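Local coordinates for Lmo2470 protein (PDB 5HL3) that binds calcium and, as a leucine-rich-repeat internalin of Listeria monocytogenes, interacts with host afadin and facilitates crossing of the basement membrane, at residues 89-94 against 117-122. Residues are numbered along the deposited sequence; the frame is centred on the assembly and turned at random.
Sequences FPDITT and PNYQNY
The carboxylate of Asp91 reaches across to two consecutive backbone N-H groups of 117-122 and takes one on each oxygen. OD2 receives Gln120 N at 2.8 Å in a nearly straight bond (167°), on its syn side but tilted out of the carboxylate plane. OD1 takes Asn121 N at 2.9 Å through its syn lone pair. With CG anti to the backbone N (chi1 -169°), the Asp91 side chain extends to this pair of donors, and its CB rests against the edge of the Tyr119 ring, 3.7 Å from CD1. A water bound to OD2 gives that oxygen a second donor, which together with the two N-H groups would probably help to stabilise the negative charge. OD1 also lies over one face of the Tyr122 ring, nearer its periphery than its centre. The two segments are loops of successive turns of a leucine-rich-repeat solenoid, one between parallel strands 76-79 and 100-103, the next on the way to strand 127-129. The tyrosines run from the second loop to the carbonyls of the first: Tyr119 OH donates to Phe89 O at 2.7 Å, and Tyr122 OH donates to Pro90 O, also at 2.7 Å. Tyr119 OH is further gripped by a water that bridges it to Phe89 N. The Tyr122 hydroxyl sits 3.3 Å from CG1 of Ile92 and 3.5 Å from CE2 of Phe89, whose side chain crosses that of Tyr122 at about a right angle. Phe89 also packs on Leu101 and Phe103 of strand 100-103. Asn121 turns its amide across the Asp91 carboxylate, the planes 48° apart, and ND2 makes a weak bond to Asp91 O, while Thr93 CG2 lies alongside, 3.8 Å from Asn121 ND2.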
loop_
_atom_site.group_PDB
_atom_site.type_symbol
_atom_site.label_atom_id
_atom_site.label_comp_id
_atom_site.label_asym_id
_atom_site.label_seq_id
_atom_site.Cartn_x
_atom_site.Cartn_y
_atom_site.Cartn_z
ATOM N N PHE A 89 4.686 -6.193 20.467
ATOM C CA PHE A 89 4.654 -5.294 21.620
ATOM C C PHE A 89 3.493 -5.768 22.492
ATOM O O PHE A 89 2.389 -5.906 22.003
ATOM C CB PHE A 89 4.501 -3.819 21.215
ATOM C CG PHE A 89 4.656 -2.902 22.374
ATOM C CD1 PHE A 89 5.913 -2.644 22.903
ATOM C CD2 PHE A 89 3.559 -2.365 23.010
ATOM C CE1 PHE A 89 6.063 -1.847 24.030
ATOM C CE2 PHE A 89 3.708 -1.573 24.130
ATOM C CZ PHE A 89 4.961 -1.323 24.635
ATOM N N PRO A 90 3.741 -6.050 23.771
ATOM C CA PRO A 90 2.693 -6.658 24.585
ATOM C C PRO A 90 1.527 -5.732 24.932
ATOM O O PRO A 90 1.676 -4.512 24.910
ATOM C CB PRO A 90 3.446 -7.087 25.835
ATOM C CG PRO A 90 4.489 -6.031 25.983
ATOM C CD PRO A 90 4.953 -5.779 24.561
ATOM N N ASP A 91 0.386 -6.342 25.236
ATOM C CA ASP A 91 -0.832 -5.642 25.657
ATOM C C ASP A 91 -0.797 -5.589 27.190
ATOM O O ASP A 91 -1.342 -6.451 27.861
ATOM C CB ASP A 91 -2.044 -6.443 25.129
ATOM C CG ASP A 91 -3.354 -5.717 25.256
ATOM O OD1 ASP A 91 -3.390 -4.515 25.594
ATOM O OD2 ASP A 91 -4.391 -6.348 24.994
ATOM N N ILE A 92 -0.087 -4.609 27.745
ATOM C CA ILE A 92 0.094 -4.486 29.196
ATOM C C ILE A 92 -0.804 -3.386 29.736
ATOM O O ILE A 92 -1.319 -2.566 28.953
ATOM C CB ILE A 92 1.575 -4.244 29.578
ATOM C CG1 ILE A 92 2.126 -2.968 28.910
ATOM C CG2 ILE A 92 2.430 -5.451 29.164
ATOM C CD1 ILE A 92 3.472 -2.538 29.414
ATOM N N THR A 93 -0.993 -3.360 31.049
ATOM C CA THR A 93 -1.959 -2.460 31.655
ATOM C C THR A 93 -1.377 -1.142 32.161
ATOM O O THR A 93 -2.117 -0.322 32.684
ATOM C CB THR A 93 -2.622 -3.144 32.874
ATOM O OG1 THR A 93 -1.618 -3.479 33.821
ATOM C CG2 THR A 93 -3.416 -4.390 32.441
ATOM N N THR A 94 -0.075 -0.933 31.991
ATOM C CA THR A 94 0.600 0.214 32.601
ATOM C C THR A 94 0.943 1.353 31.650
ATOM O O THR A 94 1.725 2.217 31.999
ATOM C CB THR A 94 1.890 -0.255 33.308
ATOM O OG1 THR A 94 2.715 -0.933 32.368
ATOM C CG2 THR A 94 1.554 -1.205 34.483
ATOM N N PRO A 117 -1.534 -7.867 17.980
ATOM C CA PRO A 117 -2.585 -8.296 18.889
ATOM C C PRO A 117 -3.861 -7.488 18.757
ATOM O O PRO A 117 -3.830 -6.348 18.310
ATOM C CB PRO A 117 -1.978 -8.024 20.288
ATOM C CG PRO A 117 -0.563 -7.970 20.096
ATOM C CD PRO A 117 -0.323 -7.480 18.718
ATOM N N ASN A 118 -4.974 -8.078 19.193
ATOM C CA ASN A 118 -6.222 -7.339 19.292
ATOM C C ASN A 118 -6.158 -6.580 20.641
ATOM O O ASN A 118 -6.830 -6.936 21.604
ATOM C CB ASN A 118 -7.378 -8.329 19.208
ATOM C CG ASN A 118 -8.729 -7.658 19.259
ATOM O OD1 ASN A 118 -8.872 -6.476 18.939
ATOM N ND2 ASN A 118 -9.729 -8.410 19.724
ATOM N N TYR A 119 -5.377 -5.512 20.662
ATOM C CA TYR A 119 -5.078 -4.804 21.911
ATOM C C TYR A 119 -6.338 -4.378 22.635
ATOM O O TYR A 119 -7.236 -3.766 22.032
ATOM C CB TYR A 119 -4.243 -3.547 21.636
ATOM C CG TYR A 119 -2.815 -3.822 21.212
ATOM C CD1 TYR A 119 -1.902 -4.393 22.098
ATOM C CD2 TYR A 119 -2.373 -3.490 19.958
ATOM C CE1 TYR A 119 -0.586 -4.638 21.730
ATOM C CE2 TYR A 119 -1.057 -3.705 19.580
ATOM C CZ TYR A 119 -0.189 -4.300 20.460
ATOM O OH TYR A 119 1.109 -4.537 20.052
ATOM N N GLN A 120 -6.352 -4.629 23.949
ATOM C CA GLN A 120 -7.447 -4.219 24.796
ATOM C C GLN A 120 -7.104 -3.132 25.801
ATOM O O GLN A 120 -8.021 -2.472 26.317
ATOM C CB GLN A 120 -8.011 -5.430 25.562
ATOM C CG GLN A 120 -8.524 -6.545 24.642
ATOM C CD GLN A 120 -9.691 -6.087 23.808
ATOM O OE1 GLN A 120 -10.687 -5.577 24.355
ATOM N NE2 GLN A 120 -9.608 -6.265 22.505
ATOM N N ASN A 121 -5.816 -2.933 26.089
ATOM C CA ASN A 121 -5.421 -2.011 27.156
ATOM C C ASN A 121 -4.956 -0.640 26.664
ATOM O O ASN A 121 -4.490 0.170 27.463
ATOM C CB ASN A 121 -4.342 -2.645 28.044
ATOM C CG ASN A 121 -4.852 -3.852 28.783
ATOM O OD1 ASN A 121 -5.914 -3.800 29.401
ATOM N ND2 ASN A 121 -4.090 -4.923 28.748
ATOM N N TYR A 122 -5.130 -0.364 25.374
ATOM C CA TYR A 122 -4.756 0.928 24.780
ATOM C C TYR A 122 -5.972 1.541 24.092
ATOM O O TYR A 122 -5.961 1.752 22.878
ATOM C CB TYR A 122 -3.595 0.763 23.779
ATOM C CG TYR A 122 -2.431 -0.032 24.334
ATOM C CD1 TYR A 122 -1.843 0.302 25.567
ATOM C CD2 TYR A 122 -1.873 -1.098 23.628
ATOM C CE1 TYR A 122 -0.797 -0.425 26.084
ATOM C CE2 TYR A 122 -0.802 -1.826 24.146
ATOM C CZ TYR A 122 -0.266 -1.484 25.382
ATOM O OH TYR A 122 0.795 -2.187 25.940
HETATM O O HOH W 1 2.889 -5.774 18.217
HETATM O O HOH W 2 -4.133 -8.416 23.133
HETATM O O HOH W 3 -2.051 0.051 29.329
HETATM O O HOH W 4 -4.730 0.231 30.502
#